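Local coordinates for blood group a-and b-cleaving endo-beta-galactosidase (PDB 2YGL), which probably binds host carbohydrate through tandem CBM51 modules, as part of a pneumococcal family 98 glycoside hydrolase that cleaves blood group A and B antigens, at residues I106-E109 with V115-S118; I61-V64 with P68-I71; S208-K213 with P219-S224; V237-G242 with I266-I271; F288-V291 with V296-S299. All coordinates share one frame; numbering follows the deposited sequence.

Interaction 1 (I106-E109 with V115-S118); sequences IEIE and VYSS
I108 lays its CB against CB of Y116, 4.1 Å away, while its CG2 branch meets CG2 of V115 at 3.8 Å, so two successive residues of 115-118 serve one isoleucine. The reason is a classic beta bulge: I108 O accepts from V115 N at 2.8 Å and from Y116 N at 3.2 Å, and I108 N gives a bond back to Y116 O. This bulge sits in the hairpin of strands 105-110 and 113-117, the latter an outermost strand of the five-stranded antiparallel sheet in the first module's beta sandwich. Tyrosine suits the face it shares with I108: CG lies opposite the backbone N (chi1 169°), which carries the ring back alongside I106 and brings CE1 to 3.7 Å from I106 O. The same face packs on I135 of the other sheet. On the reverse face E107 CG passes S117 OG at 3.8 Å, and the glutamate's carboxylate pairs with R105. At the far end the small S118 folds its hydroxyl back (chi1 62°), where OG accepts a hydrogen bond from I106 N at 2.9 Å, almost straight at 176°; S118 N returns a bond to I106 O.

Interaction 2 (I61-V64 with P68-I71); sequences IGTV and PSVI
I71, S69 and T63 carry this contact, I71 with the largest buried area. The isoleucine reaches out with its CD1 methyl, which comes to 3.7 Å from CG2 of I61 and 3.9 Å from CB of T63. Toward T63 the approach is end to end; beside I61 the two isoleucines slide past one another in opposite directions. With CG1 opposite the carbonyl carbon (chi1 -53°), the I71 chain points CD1 across to 61-64, and a long branched aliphatic chain suits a place where the two backbones stand well apart. The axes of strands 61-64 and 69-71 approach no closer than 8.1 Å, at 155° between their directions. They belong to different sheets of the beta sandwich of the first CBM51 module, 60-64 to the six-stranded sheet and 69-74 to the five-stranded one, and the chain crosses from one to the other through a short connection just before P68, which follows a cis peptide bond. Near this crossing the contact turns polar. T63 OG1 stands 3.1 Å from S69 OG. Serine's short side chain lets CB sit 3.3 Å from V64 O, while its hydroxyl is also hydrogen-bonded to T18 O. Threonine suits the boundary between the two zones: its hydroxyl faces S69, whereas CB lies against the I71 methyl, and V28 of a neighbouring loop touches both T63 and I71.

Interaction 3 (S208-K213 with P219-S224); sequences SKTVQK and PGNNGS
This is a surface contact in which an asparagine at the end of a short helix pins a neighbouring loop of the second CBM51 module. N221, on the last turn of helix 217-221, offers its side-chain amide to the backbone of T210. OD1 accepts from T210 N at 2.9 Å, nearly straight at 165°, and ND2 donates to T210 O, also at 2.9 Å, with that oxygen close to the amide plane. Asparagine suits the place since one short side chain presents both an acceptor and a donor to a single residue, and the paired bonds fix the rotation of the amide. Its ND2 is also tied to F217 O in its own helix, so the amide joins helix to loop. K209 slants across N221: its extended chain runs beside the amide, CB 3.4 Å from N221 OD1, and carries NZ toward N222. Two waters bridge that gap, each accepting from K209 NZ and donating to N222 OD1, one of the latter bonds being weak. Q212 packs on the other flank, its CG 3.9 Å from G220 CA. Beyond N222 the helix ends in a Schellman motif, with G223 supplying the positive phi. The loop 208-211 leads into strand 212-213, which pairs with strand 242-244 of the six-stranded sheet, while P219 on the helix packs against S274.

Interaction 4 (V237-G242 with I266-I271); sequences VEFNKG and ISYVGI
An aromatic pair packs the two-stranded hairpin 228-232/235-239 of the second CBM51 module against the six-stranded sheet that contains strand 262-271. Between segments 237-242 and 266-271, F239 and Y268 are the residues that meet. The far end of the phenylalanine does the touching: F239 CZ lies 3.7 Å from Y268 CD2 and 3.9 Å from Y268 CB, while F239 CE2 comes to 3.8 Å from Y268 CD2. The rings are set obliquely, with planes 42° apart and centroids separated by 5.7 Å, so that F239 meets the root and one flank of the tyrosine rather than its hydroxyl end. The two side chains cross at about a right angle. In this beta-sandwich module the hairpin and helix 179-184 meet around the pair: Y268 rests on P179 and L182, F239 on N183, and L316 of strand 315-320 adds to the apolar surroundings of the tyrosine. Large flat rings suit a place where the hairpin meets the sheet through side chains. Next to the tyrosine, S267 donates its hydroxyl to Y268 O at 3.0 Å, its side chain packing on L345 and A348 of strand 343-352.

Interaction 5 (F288-V291 with V296-S299); sequences FEVV and VIYS
V290 and Y298 face each other at a slant, CB to CB at 3.9 Å, on the side of the hairpin that turns to the sandwich interior. CG1 of V290 meanwhile lies 4.0 Å from CG1 of I297, so the valine uses separate branches for two consecutive residues. Behind this is a classic beta bulge in strands 285-292 and 295-299: V290 O accepts from I297 N, nearly in line with the carbonyl, and from Y298 N, which sits on a lone pair in the carbonyl plane. Because I297 CG1 occupies the position between its backbone N and carbonyl carbon (chi1 59°), it comes to 3.3 Å from V290 O. The tyrosine ring runs back along the strand until its CE2 reaches the edge of the F288 ring, 4.3 Å from F288 CD2; V317 and F315 of the other sheet also border it. Beta-branched residues and aromatics suit this inward face, as they favour strands and fill space between sheets. On the opposite face V296 crosses E289 at about a right angle, its CG2 methyl 3.9 Å from the carboxylate carbon CD, and CG2 of V291 lies 4.2 Å from the same methyl. One water donates to E289 OE2 at 2.5 Å and to S299 OG at 2.8 Å, while OE1 bonds to Y333 and S299 OG to D301. The glutamate thus lies against an apolar methyl of V296 yet has both oxygens engaged, which should favour its charged form.

How the interactions relate
The five contacts fall into two related modules. Interactions 1 and 2 lie in the first, centres 13 Å apart, and reach the same five-stranded sheet; interactions 3, 4 and 5 lie in the second, on the opposite side of the chain's centre. Interactions 1 and 5 are equivalent bulged hairpins, edging sheets of the same strand order, yet their centres are 46 Å apart. Within the second module, interactions 4 and 5 touch, V269 CG1 packing 4.1 Å from F288 CG, whereas interaction 3 is 16 Å from interaction 4, centre to centre. The calcium ion lies about 8 Å from the V64 side chain of interaction 2 and about 10 Å from that of I106 in interaction 1.

Interaction 1 (I106-E109 with V115-S118)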
# COMPACT_ATOMS: atom_id res chain seq x y z
N ILE A 106 22.06 19.82 -9.23
CA ILE A 106 20.65 19.45 -9.11
C ILE A 106 20.51 18.49 -7.92
O ILE A 106 21.25 17.51 -7.81
CB ILE A 106 20.08 18.79 -10.40
CG1 ILE A 106 20.14 19.78 -11.58
CG2 ILE A 106 18.64 18.32 -10.18
CD1 ILE A 106 19.89 19.15 -12.95
N GLU A 107 19.56 18.79 -7.04
CA GLU A 107 19.31 17.95 -5.87
C GLU A 107 17.85 17.53 -5.75
O GLU A 107 16.95 18.22 -6.22
CB GLU A 107 19.72 18.69 -4.59
CG GLU A 107 21.21 18.90 -4.41
CD GLU A 107 21.54 19.78 -3.21
OE1 GLU A 107 20.61 20.39 -2.62
OE2 GLU A 107 22.73 19.86 -2.85
N ILE A 108 17.65 16.37 -5.11
CA ILE A 108 16.32 15.94 -4.68
C ILE A 108 16.34 15.85 -3.16
O ILE A 108 17.23 15.23 -2.57
CB ILE A 108 15.89 14.60 -5.32
CG1 ILE A 108 15.96 14.66 -6.86
CG2 ILE A 108 14.49 14.18 -4.84
CD1 ILE A 108 15.03 15.69 -7.52
N GLU A 109 15.35 16.49 -2.54
CA GLU A 109 15.26 16.59 -1.09
C GLU A 109 13.92 16.05 -0.61
O GLU A 109 12.88 16.35 -1.20
CB GLU A 109 15.43 18.05 -0.68
CG GLU A 109 15.51 18.31 0.82
CD GLU A 109 15.81 19.77 1.13
OE1 GLU A 109 16.90 20.25 0.75
OE2 GLU A 109 14.97 20.43 1.77
N VAL A 115 18.38 13.55 -0.69
CA VAL A 115 18.35 12.12 -1.03
C VAL A 115 19.05 11.82 -2.36
O VAL A 115 19.36 10.67 -2.66
CB VAL A 115 16.92 11.53 -0.99
CG1 VAL A 115 16.41 11.47 0.45
CG2 VAL A 115 15.96 12.32 -1.88
N TYR A 116 19.29 12.87 -3.14
CA TYR A 116 20.14 12.80 -4.32
C TYR A 116 20.83 14.13 -4.57
O TYR A 116 20.23 15.20 -4.42
CB TYR A 116 19.34 12.39 -5.57
CG TYR A 116 20.13 12.55 -6.86
CD1 TYR A 116 20.13 13.76 -7.55
CD2 TYR A 116 20.90 11.50 -7.36
CE1 TYR A 116 20.86 13.92 -8.72
CE2 TYR A 116 21.64 11.65 -8.53
CZ TYR A 116 21.61 12.87 -9.20
OH TYR A 116 22.34 13.02 -10.36
N SER A 117 22.10 14.06 -4.95
CA SER A 117 22.85 15.22 -5.40
C SER A 117 23.69 14.86 -6.62
O SER A 117 24.35 13.82 -6.63
CB SER A 117 23.75 15.76 -4.28
OG SER A 117 24.45 16.91 -4.72
N SER A 118 23.67 15.72 -7.63
CA SER A 118 24.45 15.52 -8.85
C SER A 118 25.95 15.75 -8.64
O SER A 118 26.75 15.45 -9.53
CB SER A 118 23.92 16.42 -9.98
OG SER A 118 24.05 17.80 -9.65

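Interaction 2 (I61-V64 with P68-I71)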
# COMPACT_ATOMS: atom_id res chain seq x y z
N ILE A 61 8.82 17.98 -15.91
CA ILE A 61 8.77 19.34 -15.37
C ILE A 61 9.92 20.16 -15.94
O ILE A 61 11.08 19.72 -15.90
CB ILE A 61 8.84 19.32 -13.81
CG1 ILE A 61 7.68 18.52 -13.19
CG2 ILE A 61 8.88 20.74 -13.24
CD1 ILE A 61 6.28 19.07 -13.46
N GLY A 62 9.60 21.33 -16.47
CA GLY A 62 10.60 22.23 -17.05
C GLY A 62 10.73 23.53 -16.28
O GLY A 62 9.75 24.26 -16.11
N THR A 63 11.94 23.81 -15.80
CA THR A 63 12.20 25.01 -15.01
C THR A 63 13.45 25.76 -15.48
O THR A 63 14.16 25.29 -16.38
CB THR A 63 12.31 24.68 -13.49
OG1 THR A 63 12.31 25.88 -12.72
CG2 THR A 63 13.58 23.87 -13.19
N VAL A 64 13.69 26.92 -14.88
CA VAL A 64 14.98 27.60 -14.97
C VAL A 64 15.61 27.58 -13.58
O VAL A 64 14.96 27.93 -12.59
CB VAL A 64 14.83 29.06 -15.49
CG1 VAL A 64 16.15 29.82 -15.37
CG2 VAL A 64 14.36 29.06 -16.94
N PRO A 68 18.41 28.18 -4.68
CA PRO A 68 17.98 27.33 -5.79
C PRO A 68 16.59 27.65 -6.33
O PRO A 68 15.82 28.38 -5.68
CB PRO A 68 17.97 25.93 -5.16
CG PRO A 68 17.67 26.18 -3.69
CD PRO A 68 17.98 27.62 -3.38
N SER A 69 16.28 27.13 -7.51
CA SER A 69 14.91 26.99 -7.97
C SER A 69 14.35 25.75 -7.27
O SER A 69 15.00 24.71 -7.24
CB SER A 69 14.87 26.80 -9.49
OG SER A 69 13.70 26.10 -9.91
N VAL A 70 13.15 25.88 -6.70
CA VAL A 70 12.55 24.79 -5.91
C VAL A 70 11.12 24.49 -6.35
O VAL A 70 10.28 25.39 -6.41
CB VAL A 70 12.59 25.10 -4.38
CG1 VAL A 70 11.81 24.06 -3.59
CG2 VAL A 70 14.02 25.18 -3.87
N ILE A 71 10.86 23.22 -6.65
CA ILE A 71 9.50 22.75 -6.93
C ILE A 71 9.17 21.62 -5.96
O ILE A 71 9.81 20.56 -5.96
CB ILE A 71 9.34 22.28 -8.40
CG1 ILE A 71 9.81 23.38 -9.36
CG2 ILE A 71 7.89 21.92 -8.70
CD1 ILE A 71 10.47 22.88 -10.62

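Interaction 3 (S208-K213 with P219-S224)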
# COMPACT_ATOMS: atom_id res chain seq x y z
N SER A 208 -24.67 -34.37 13.52
CA SER A 208 -25.44 -34.13 12.30
C SER A 208 -25.37 -32.64 11.92
O SER A 208 -25.65 -32.27 10.79
CB SER A 208 -26.90 -34.56 12.47
OG SER A 208 -27.57 -33.73 13.41
N LYS A 209 -24.98 -31.81 12.89
CA LYS A 209 -24.76 -30.39 12.63
C LYS A 209 -23.42 -30.17 11.94
O LYS A 209 -22.50 -30.98 12.06
CB LYS A 209 -24.84 -29.58 13.93
CG LYS A 209 -26.23 -29.57 14.54
CD LYS A 209 -26.31 -28.71 15.78
CE LYS A 209 -27.72 -28.72 16.35
NZ LYS A 209 -27.82 -27.93 17.61
N THR A 210 -23.32 -29.08 11.18
CA THR A 210 -22.10 -28.77 10.43
C THR A 210 -21.67 -27.32 10.62
O THR A 210 -22.49 -26.44 10.91
CB THR A 210 -22.27 -29.04 8.91
OG1 THR A 210 -23.42 -28.34 8.42
CG2 THR A 210 -22.44 -30.53 8.63
N VAL A 211 -20.37 -27.08 10.47
CA VAL A 211 -19.81 -25.73 10.41
C VAL A 211 -20.60 -24.93 9.37
O VAL A 211 -20.90 -25.45 8.29
CB VAL A 211 -18.28 -25.77 10.10
CG1 VAL A 211 -17.73 -24.39 9.73
CG2 VAL A 211 -17.51 -26.34 11.29
N GLN A 212 -20.96 -23.70 9.71
CA GLN A 212 -21.88 -22.92 8.90
C GLN A 212 -21.17 -21.89 8.03
O GLN A 212 -20.19 -21.27 8.45
CB GLN A 212 -22.93 -22.24 9.78
CG GLN A 212 -23.92 -23.22 10.43
CD GLN A 212 -24.79 -23.96 9.42
OE1 GLN A 212 -24.63 -25.16 9.21
NE2 GLN A 212 -25.70 -23.24 8.77
N LYS A 213 -21.68 -21.72 6.81
CA LYS A 213 -21.16 -20.71 5.88
C LYS A 213 -22.04 -19.47 5.88
O LYS A 213 -23.26 -19.55 5.68
CB LYS A 213 -21.04 -21.29 4.46
CG LYS A 213 -19.94 -22.34 4.31
CD LYS A 213 -20.01 -23.07 2.96
CE LYS A 213 -18.82 -24.00 2.78
NZ LYS A 213 -18.83 -24.71 1.48
N PRO A 219 -27.69 -20.81 15.12
CA PRO A 219 -28.81 -20.37 14.29
C PRO A 219 -28.80 -20.97 12.88
O PRO A 219 -29.86 -21.34 12.37
CB PRO A 219 -28.63 -18.85 14.23
CG PRO A 219 -27.92 -18.52 15.50
CD PRO A 219 -26.97 -19.66 15.72
N GLY A 220 -27.62 -21.10 12.29
CA GLY A 220 -27.47 -21.72 10.97
C GLY A 220 -27.96 -23.16 10.93
O GLY A 220 -28.70 -23.55 10.03
N ASN A 221 -27.55 -23.95 11.92
CA ASN A 221 -28.01 -25.33 12.05
C ASN A 221 -29.48 -25.46 12.49
O ASN A 221 -30.07 -26.54 12.39
CB ASN A 221 -27.09 -26.13 12.98
CG ASN A 221 -25.76 -26.50 12.33
OD1 ASN A 221 -25.70 -27.38 11.47
ND2 ASN A 221 -24.70 -25.82 12.73
N ASN A 222 -30.06 -24.36 12.96
CA ASN A 222 -31.49 -24.33 13.30
C ASN A 222 -32.37 -23.86 12.14
O ASN A 222 -33.60 -23.76 12.29
CB ASN A 222 -31.73 -23.47 14.55
CG ASN A 222 -31.33 -24.17 15.84
OD1 ASN A 222 -31.10 -25.38 15.87
ND2 ASN A 222 -31.24 -23.40 16.92
N GLY A 223 -31.75 -23.56 11.00
CA GLY A 223 -32.48 -23.18 9.79
C GLY A 223 -32.53 -21.69 9.50
O GLY A 223 -33.10 -21.28 8.48
N SER A 224 -31.95 -20.88 10.38
CA SER A 224 -31.92 -19.43 10.18
C SER A 224 -30.72 -19.00 9.34
O SER A 224 -29.66 -19.62 9.39
CB SER A 224 -31.93 -18.71 11.52
OG SER A 224 -33.18 -18.88 12.18
O HOH W 1 -28.38 -25.46 16.03
O HOH W 2 -30.24 -26.89 18.36

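Interaction 4 (V237-G242 with I266-I271)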
# COMPACT_ATOMS: atom_id res chain seq x y z
N VAL A 237 -21.57 -5.07 14.48
CA VAL A 237 -21.45 -5.01 13.03
C VAL A 237 -21.73 -6.38 12.41
O VAL A 237 -21.16 -7.39 12.82
CB VAL A 237 -20.03 -4.52 12.59
CG1 VAL A 237 -19.92 -4.44 11.06
CG2 VAL A 237 -19.70 -3.16 13.20
N GLU A 238 -22.62 -6.40 11.41
CA GLU A 238 -22.93 -7.62 10.67
C GLU A 238 -21.95 -7.85 9.53
O GLU A 238 -21.48 -6.89 8.90
CB GLU A 238 -24.35 -7.57 10.11
CG GLU A 238 -25.44 -7.75 11.14
CD GLU A 238 -26.81 -7.89 10.51
OE1 GLU A 238 -27.19 -7.00 9.71
OE2 GLU A 238 -27.51 -8.87 10.82
N PHE A 239 -21.66 -9.12 9.25
CA PHE A 239 -20.80 -9.50 8.14
C PHE A 239 -21.60 -10.27 7.10
O PHE A 239 -22.35 -11.19 7.43
CB PHE A 239 -19.61 -10.32 8.62
CG PHE A 239 -18.53 -9.50 9.27
CD1 PHE A 239 -18.60 -9.15 10.62
CD2 PHE A 239 -17.44 -9.06 8.53
CE1 PHE A 239 -17.61 -8.39 11.22
CE2 PHE A 239 -16.43 -8.30 9.12
CZ PHE A 239 -16.52 -7.96 10.46
N ASN A 240 -21.44 -9.88 5.83
CA ASN A 240 -22.09 -10.57 4.72
C ASN A 240 -21.56 -11.99 4.54
O ASN A 240 -22.31 -12.90 4.20
CB ASN A 240 -21.90 -9.79 3.41
CG ASN A 240 -22.60 -8.44 3.41
OD1 ASN A 240 -23.64 -8.25 4.05
ND2 ASN A 240 -22.04 -7.48 2.67
N LYS A 241 -20.26 -12.16 4.77
CA LYS A 241 -19.60 -13.43 4.53
C LYS A 241 -18.80 -13.88 5.76
O LYS A 241 -18.35 -13.05 6.55
CB LYS A 241 -18.66 -13.34 3.32
CG LYS A 241 -19.30 -12.84 2.02
CD LYS A 241 -20.23 -13.88 1.39
CE LYS A 241 -19.46 -15.00 0.70
NZ LYS A 241 -20.39 -16.05 0.23
N GLY A 242 -18.61 -15.19 5.89
CA GLY A 242 -17.78 -15.73 6.96
C GLY A 242 -18.08 -17.18 7.33
O GLY A 242 -18.82 -17.86 6.63
N ILE A 266 -7.26 -13.20 5.62
CA ILE A 266 -7.87 -12.04 6.27
C ILE A 266 -9.21 -12.41 6.91
O ILE A 266 -10.10 -12.92 6.22
CB ILE A 266 -8.17 -10.88 5.28
CG1 ILE A 266 -7.03 -10.68 4.27
CG2 ILE A 266 -8.50 -9.58 6.04
CD1 ILE A 266 -5.80 -10.09 4.84
N SER A 267 -9.35 -12.12 8.20
CA SER A 267 -10.62 -12.32 8.90
C SER A 267 -10.68 -11.59 10.24
O SER A 267 -9.68 -11.51 10.96
CB SER A 267 -10.88 -13.81 9.15
OG SER A 267 -12.18 -14.02 9.66
N TYR A 268 -11.85 -11.05 10.55
CA TYR A 268 -12.17 -10.65 11.92
C TYR A 268 -12.60 -11.89 12.70
O TYR A 268 -13.25 -12.77 12.14
CB TYR A 268 -13.25 -9.57 11.94
CG TYR A 268 -12.73 -8.23 11.50
CD1 TYR A 268 -12.08 -7.37 12.41
CD2 TYR A 268 -12.85 -7.81 10.18
CE1 TYR A 268 -11.59 -6.14 12.00
CE2 TYR A 268 -12.36 -6.58 9.76
CZ TYR A 268 -11.73 -5.75 10.68
OH TYR A 268 -11.24 -4.54 10.26
N VAL A 269 -12.20 -11.96 13.97
CA VAL A 269 -12.45 -13.14 14.80
C VAL A 269 -13.00 -12.74 16.16
O VAL A 269 -12.43 -11.88 16.84
CB VAL A 269 -11.16 -14.00 14.99
CG1 VAL A 269 -11.46 -15.27 15.79
CG2 VAL A 269 -10.53 -14.37 13.66
N GLY A 270 -14.11 -13.36 16.55
CA GLY A 270 -14.69 -13.17 17.88
C GLY A 270 -15.89 -14.07 18.11
O GLY A 270 -16.15 -14.98 17.32
N ILE A 271 -16.62 -13.81 19.19
CA ILE A 271 -17.80 -14.59 19.54
C ILE A 271 -19.05 -13.90 18.99
O ILE A 271 -19.26 -12.71 19.22
CB ILE A 271 -17.90 -14.78 21.07
CG1 ILE A 271 -16.69 -15.57 21.58
CG2 ILE A 271 -19.20 -15.48 21.45
CD1 ILE A 271 -16.27 -15.22 22.98

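Interaction 5 (F288-V291 with V296-S299)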
# COMPACT_ATOMS: atom_id res chain seq x y z
N PHE A 288 -7.34 -18.75 19.23
CA PHE A 288 -7.56 -19.10 17.83
C PHE A 288 -6.22 -19.16 17.10
O PHE A 288 -5.38 -18.28 17.27
CB PHE A 288 -8.48 -18.07 17.15
CG PHE A 288 -8.65 -18.29 15.67
CD1 PHE A 288 -9.51 -19.29 15.19
CD2 PHE A 288 -7.96 -17.51 14.75
CE1 PHE A 288 -9.67 -19.50 13.82
CE2 PHE A 288 -8.12 -17.71 13.38
CZ PHE A 288 -8.97 -18.70 12.91
N GLU A 289 -6.04 -20.20 16.28
CA GLU A 289 -4.80 -20.40 15.54
C GLU A 289 -5.02 -20.53 14.03
O GLU A 289 -5.97 -21.18 13.59
CB GLU A 289 -4.09 -21.66 16.02
CG GLU A 289 -3.47 -21.58 17.40
CD GLU A 289 -2.91 -22.91 17.86
OE1 GLU A 289 -3.27 -23.96 17.27
OE2 GLU A 289 -2.11 -22.92 18.81
N VAL A 290 -4.12 -19.92 13.26
CA VAL A 290 -4.00 -20.20 11.84
C VAL A 290 -2.74 -21.05 11.66
O VAL A 290 -1.65 -20.65 12.06
CB VAL A 290 -3.94 -18.92 10.98
CG1 VAL A 290 -3.88 -19.28 9.49
CG2 VAL A 290 -5.14 -18.03 11.26
N VAL A 291 -2.91 -22.23 11.06
CA VAL A 291 -1.84 -23.21 10.98
C VAL A 291 -1.55 -23.56 9.51
O VAL A 291 -2.44 -24.02 8.79
CB VAL A 291 -2.19 -24.49 11.78
CG1 VAL A 291 -0.98 -25.41 11.89
CG2 VAL A 291 -2.70 -24.14 13.18
N VAL A 296 2.05 -23.26 13.32
CA VAL A 296 1.27 -22.10 13.75
C VAL A 296 1.90 -20.83 13.20
O VAL A 296 3.05 -20.51 13.52
CB VAL A 296 1.14 -22.03 15.30
CG1 VAL A 296 0.44 -20.76 15.74
CG2 VAL A 296 0.39 -23.26 15.83
N ILE A 297 1.15 -20.12 12.36
CA ILE A 297 1.62 -18.85 11.78
C ILE A 297 0.87 -17.65 12.35
O ILE A 297 1.27 -16.51 12.14
CB ILE A 297 1.57 -18.86 10.22
CG1 ILE A 297 0.15 -19.11 9.71
CG2 ILE A 297 2.58 -19.87 9.67
CD1 ILE A 297 -0.06 -18.77 8.25
N TYR A 298 -0.23 -17.93 13.05
CA TYR A 298 -0.92 -16.94 13.88
C TYR A 298 -1.49 -17.58 15.14
O TYR A 298 -2.09 -18.65 15.08
CB TYR A 298 -2.05 -16.23 13.12
CG TYR A 298 -2.84 -15.31 14.03
CD1 TYR A 298 -2.45 -13.98 14.23
CD2 TYR A 298 -3.95 -15.77 14.74
CE1 TYR A 298 -3.15 -13.14 15.08
CE2 TYR A 298 -4.66 -14.94 15.61
CZ TYR A 298 -4.25 -13.63 15.77
OH TYR A 298 -4.94 -12.80 16.62
N SER A 299 -1.31 -16.90 16.27
CA SER A 299 -1.95 -17.27 17.53
C SER A 299 -2.50 -16.03 18.23
O SER A 299 -1.82 -15.01 18.34
CB SER A 299 -0.98 -18.01 18.44
OG SER A 299 -1.65 -18.50 19.59
O HOH W 3 -0.65 -21.06 19.73